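Long-range contact in RND efflux system, outer membrane lipoprotein, NodT family (Burkholderia mallei, PDB 6U94), which probably serves as the outer-membrane channel component of an RND-type efflux system: residues Q57-R70 with L243-V255. Sequence-based numbering, arbitrary orientation.
Sequences QLQQLVALALANNR and LAVLIGGPLPAGV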
loop_
_atom_site.group_PDB
_atom_site.type_symbol
_atom_site.label_atom_id
_atom_site.label_comp_id
_atom_site.label_asym_id
_atom_site.label_seq_id
_atom_site.Cartn_x
_atom_site.Cartn_y
_atom_site.Cartn_z
ATOM N N GLN A 57 2.146 12.770 -14.099
ATOM C CA GLN A 57 3.359 11.981 -14.290
ATOM C C GLN A 57 3.117 10.514 -13.955
ATOM O O GLN A 57 3.571 9.619 -14.678
ATOM C CB GLN A 57 4.497 12.544 -13.439
ATOM C CG GLN A 57 5.816 11.821 -13.627
ATOM C CD GLN A 57 6.283 11.837 -15.072
ATOM O OE1 GLN A 57 6.620 12.889 -15.616
ATOM N NE2 GLN A 57 6.298 10.667 -15.704
ATOM N N LEU A 58 2.397 10.250 -12.861
ATOM C CA LEU A 58 2.062 8.874 -12.507
ATOM C C LEU A 58 1.209 8.222 -13.589
ATOM O O LEU A 58 1.404 7.047 -13.921
ATOM C CB LEU A 58 1.345 8.841 -11.158
ATOM C CG LEU A 58 0.822 7.473 -10.712
ATOM C CD1 LEU A 58 1.954 6.465 -10.623
ATOM C CD2 LEU A 58 0.099 7.581 -9.386
ATOM N N GLN A 59 0.262 8.975 -14.157
ATOM C CA GLN A 59 -0.556 8.440 -15.240
ATOM C C GLN A 59 0.300 8.060 -16.440
ATOM O O GLN A 59 0.013 7.074 -17.130
ATOM C CB GLN A 59 -1.622 9.457 -15.650
ATOM C CG GLN A 59 -2.787 9.579 -14.686
ATOM C CD GLN A 59 -3.952 10.347 -15.284
ATOM O OE1 GLN A 59 -3.813 10.996 -16.322
ATOM N NE2 GLN A 59 -5.109 10.269 -14.637
ATOM N N GLN A 60 1.354 8.832 -16.708
ATOM C CA GLN A 60 2.222 8.533 -17.842
ATOM C C GLN A 60 2.974 7.225 -17.632
ATOM O O GLN A 60 3.109 6.423 -18.564
ATOM C CB GLN A 60 3.200 9.685 -18.069
ATOM C CG GLN A 60 4.191 9.451 -19.195
ATOM C CD GLN A 60 5.115 10.633 -19.416
ATOM O OE1 GLN A 60 5.047 11.633 -18.698
ATOM N NE2 GLN A 60 5.984 10.527 -20.415
ATOM N N LEU A 61 3.463 6.988 -16.413
ATOM C CA LEU A 61 4.225 5.774 -16.140
ATOM C C LEU A 61 3.358 4.529 -16.284
ATOM O O LEU A 61 3.799 3.519 -16.847
ATOM C CB LEU A 61 4.831 5.848 -14.738
ATOM C CG LEU A 61 5.877 6.946 -14.551
ATOM C CD1 LEU A 61 5.984 7.333 -13.087
ATOM C CD2 LEU A 61 7.225 6.491 -15.092
ATOM N N VAL A 62 2.124 4.581 -15.778
ATOM C CA VAL A 62 1.229 3.430 -15.863
ATOM C C VAL A 62 0.886 3.124 -17.316
ATOM O O VAL A 62 0.850 1.958 -17.730
ATOM C CB VAL A 62 -0.032 3.679 -15.016
ATOM C CG1 VAL A 62 -1.098 2.640 -15.317
ATOM C CG2 VAL A 62 0.322 3.656 -13.543
ATOM N N ALA A 63 0.641 4.165 -18.115
ATOM C CA ALA A 63 0.311 3.953 -19.520
ATOM C C ALA A 63 1.461 3.283 -20.261
ATOM O O ALA A 63 1.237 2.425 -21.123
ATOM C CB ALA A 63 -0.056 5.281 -20.178
ATOM N N LEU A 64 2.701 3.659 -19.938
ATOM C CA LEU A 64 3.847 3.029 -20.585
ATOM C C LEU A 64 4.005 1.584 -20.134
ATOM O O LEU A 64 4.376 0.715 -20.933
ATOM C CB LEU A 64 5.121 3.826 -20.298
ATOM C CG LEU A 64 5.146 5.291 -20.743
ATOM C CD1 LEU A 64 6.554 5.868 -20.628
ATOM C CD2 LEU A 64 4.604 5.446 -22.158
ATOM N N ALA A 65 3.726 1.306 -18.859
ATOM C CA ALA A 65 3.797 -0.067 -18.374
ATOM C C ALA A 65 2.753 -0.944 -19.053
ATOM O O ALA A 65 3.025 -2.106 -19.379
ATOM C CB ALA A 65 3.622 -0.097 -16.855
ATOM N N LEU A 66 1.554 -0.404 -19.278
ATOM C CA LEU A 66 0.519 -1.168 -19.967
ATOM C C LEU A 66 0.826 -1.305 -21.456
ATOM O O LEU A 66 0.612 -2.373 -22.042
ATOM C CB LEU A 66 -0.844 -0.513 -19.759
ATOM C CG LEU A 66 -1.476 -0.691 -18.382
ATOM C CD1 LEU A 66 -2.830 -0.003 -18.316
ATOM C CD2 LEU A 66 -1.604 -2.169 -18.048
ATOM N N ALA A 67 1.332 -0.239 -22.082
ATOM C CA ALA A 67 1.603 -0.257 -23.515
ATOM C C ALA A 67 2.825 -1.084 -23.884
ATOM O O ALA A 67 3.103 -1.240 -25.078
ATOM C CB ALA A 67 1.776 1.170 -24.039
ATOM N N ASN A 68 3.557 -1.612 -22.905
ATOM C CA ASN A 68 4.718 -2.438 -23.208
ATOM C C ASN A 68 4.291 -3.694 -23.957
ATOM O O ASN A 68 3.256 -4.297 -23.656
ATOM C CB ASN A 68 5.455 -2.802 -21.919
ATOM C CG ASN A 68 6.885 -3.233 -22.170
ATOM O OD1 ASN A 68 7.236 -4.399 -21.990
ATOM N ND2 ASN A 68 7.720 -2.292 -22.595
ATOM N N ASN A 69 5.092 -4.084 -24.945
ATOM C CA ASN A 69 4.740 -5.198 -25.817
ATOM C C ASN A 69 5.087 -6.559 -25.229
ATOM O O ASN A 69 4.900 -7.572 -25.912
ATOM C CB ASN A 69 5.422 -5.035 -27.178
ATOM C CG ASN A 69 4.846 -3.887 -27.982
ATOM O OD1 ASN A 69 3.716 -3.458 -27.753
ATOM N ND2 ASN A 69 5.620 -3.388 -28.937
ATOM N N ARG A 70 5.583 -6.614 -23.996
ATOM C CA ARG A 70 5.865 -7.894 -23.367
ATOM C C ARG A 70 4.574 -8.688 -23.178
ATOM O O ARG A 70 3.472 -8.135 -23.126
ATOM C CB ARG A 70 6.548 -7.689 -22.016
ATOM C CG ARG A 70 5.611 -7.147 -20.953
ATOM C CD ARG A 70 6.362 -6.551 -19.775
ATOM N NE ARG A 70 5.666 -5.379 -19.255
ATOM C CZ ARG A 70 6.140 -4.588 -18.298
ATOM N NH1 ARG A 70 7.320 -4.843 -17.747
ATOM N NH2 ARG A 70 5.435 -3.541 -17.893
ATOM N N LEU A 243 11.235 0.858 -10.932
ATOM C CA LEU A 243 10.338 1.618 -11.795
ATOM C C LEU A 243 10.666 1.385 -13.264
ATOM O O LEU A 243 9.761 1.260 -14.099
ATOM C CB LEU A 243 10.418 3.105 -11.450
ATOM C CG LEU A 243 9.278 3.997 -11.938
ATOM C CD1 LEU A 243 7.938 3.433 -11.502
ATOM C CD2 LEU A 243 9.454 5.412 -11.409
ATOM N N ALA A 244 11.958 1.317 -13.597
ATOM C CA ALA A 244 12.354 1.033 -14.972
ATOM C C ALA A 244 11.925 -0.368 -15.389
ATOM O O ALA A 244 11.484 -0.574 -16.525
ATOM C CB ALA A 244 13.865 1.204 -15.131
ATOM N N VAL A 245 12.041 -1.341 -14.482
ATOM C CA VAL A 245 11.592 -2.697 -14.781
ATOM C C VAL A 245 10.086 -2.724 -15.002
ATOM O O VAL A 245 9.588 -3.400 -15.912
ATOM C CB VAL A 245 12.014 -3.660 -13.654
ATOM C CG1 VAL A 245 11.423 -5.045 -13.883
ATOM C CG2 VAL A 245 13.527 -3.732 -13.552
ATOM N N LEU A 246 9.339 -1.982 -14.181
ATOM C CA LEU A 246 7.882 -2.049 -14.238
ATOM C C LEU A 246 7.339 -1.450 -15.529
ATOM O O LEU A 246 6.345 -1.944 -16.075
ATOM C CB LEU A 246 7.276 -1.345 -13.026
ATOM C CG LEU A 246 7.323 -2.135 -11.720
ATOM C CD1 LEU A 246 6.800 -1.292 -10.568
ATOM C CD2 LEU A 246 6.526 -3.424 -11.856
ATOM N N ILE A 247 7.965 -0.382 -16.030
ATOM C CA ILE A 247 7.515 0.219 -17.282
ATOM C C ILE A 247 8.190 -0.393 -18.501
ATOM O O ILE A 247 7.798 -0.078 -19.636
ATOM C CB ILE A 247 7.736 1.744 -17.287
ATOM C CG1 ILE A 247 9.224 2.071 -17.184
ATOM C CG2 ILE A 247 6.955 2.399 -16.152
ATOM C CD1 ILE A 247 9.544 3.524 -17.453
ATOM N N GLY A 248 9.184 -1.257 -18.310
ATOM C CA GLY A 248 9.822 -1.941 -19.415
ATOM C C GLY A 248 10.799 -1.114 -20.217
ATOM O O GLY A 248 11.174 -1.529 -21.320
ATOM N N GLY A 249 11.228 0.036 -19.705
ATOM C CA GLY A 249 12.155 0.881 -20.419
ATOM C C GLY A 249 12.707 1.998 -19.560
ATOM O O GLY A 249 12.416 2.097 -18.363
ATOM N N PRO A 250 13.527 2.863 -20.161
ATOM C CA PRO A 250 14.098 3.984 -19.407
ATOM C C PRO A 250 13.018 4.928 -18.901
ATOM O O PRO A 250 11.934 5.040 -19.477
ATOM C CB PRO A 250 15.009 4.672 -20.431
ATOM C CG PRO A 250 15.308 3.618 -21.443
ATOM C CD PRO A 250 14.066 2.785 -21.528
ATOM N N LEU A 251 13.333 5.617 -17.801
ATOM C CA LEU A 251 12.378 6.524 -17.181
ATOM C C LEU A 251 12.301 7.832 -17.966
ATOM O O LEU A 251 13.328 8.341 -18.427
ATOM C CB LEU A 251 12.770 6.815 -15.735
ATOM C CG LEU A 251 12.931 5.619 -14.794
ATOM C CD1 LEU A 251 13.221 6.090 -13.377
ATOM C CD2 LEU A 251 11.697 4.736 -14.824
ATOM N N PRO A 252 11.104 8.388 -18.139
ATOM C CA PRO A 252 10.982 9.680 -18.822
ATOM C C PRO A 252 11.598 10.806 -18.007
ATOM O O PRO A 252 11.717 10.736 -16.783
ATOM C CB PRO A 252 9.466 9.865 -18.972
ATOM C CG PRO A 252 8.868 8.997 -17.912
ATOM C CD PRO A 252 9.792 7.821 -17.781
ATOM N N ALA A 253 11.992 11.866 -18.721
ATOM C CA ALA A 253 12.655 12.999 -18.085
ATOM C C ALA A 253 11.753 13.718 -17.090
ATOM O O ALA A 253 12.258 14.459 -16.240
ATOM C CB ALA A 253 13.148 13.983 -19.148
ATOM N N GLY A 254 10.436 13.518 -17.172
ATOM C CA GLY A 254 9.545 14.138 -16.208
ATOM C C GLY A 254 9.746 13.619 -14.797
ATOM O O GLY A 254 9.567 14.360 -13.826
ATOM N N VAL A 255 10.121 12.344 -14.662
ATOM C CA VAL A 255 10.373 11.770 -13.342
ATOM C C VAL A 255 11.517 12.503 -12.651
ATOM O O VAL A 255 11.494 12.715 -11.431
ATOM C CB VAL A 255 10.658 10.261 -13.466
ATOM C CG1 VAL A 255 11.170 9.695 -12.147
ATOM C CG2 VAL A 255 9.410 9.521 -13.917
#
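Arg70, just beyond the end of helix 57-67, reaches back to the last turn of helix 243-247 and ties the two helix ends together. Arg70 NH2 meets Leu246 O at 2.6 Å in an almost straight hydrogen bond (177°), with the oxygen lying in the guanidinium plane. Arg70 NH1 donates a longer hydrogen bond, 3.3 Å, to Val245 O, approaching in that carbonyl's plane. The same NH2 also hydrogen-bonds to Ala65 O, on the helix that Arg70 follows, so one nitrogen links carbonyls of both segments. CG sits between the backbone N and carbonyl carbon (chi1 72°), and a bend at chi3 turns the flat group edge-on to these oxygens; Asn68 CG lies over one face, displaced toward the rim. NH1 also forms a salt bridge with Asp78 of helix 72-86.

The helices themselves pack tightly at a small residue: Ala65 CA comes within 3.9 Å of Ile247 CA, and Ile247 CG2 rests on Leu61 O. One turn earlier in the helix, Leu61 pushes CD2 between Ile247 CG2, Pro252 CD and Val255 CG2, the last two each 3.9 Å away, while its CD1 faces Leu243 CD2. Gln57 has CG anti to its N (chi1 -177°) and then folds at chi2, laying the amide beside the 252-255 turn: Gln57 OE1 stands 3.2 Å from Gly254 CA, NE2 against Pro252 CG and Val255 CG2. Gln60, extended, runs past Pro252 in the opposite sense.

Chemically, an apolar centre is flanked by the Gln57 and Gln60 amides at one end and, at the other, by an arginine that satisfies late-helix carbonyls and whose charge Asp78 would probably offset.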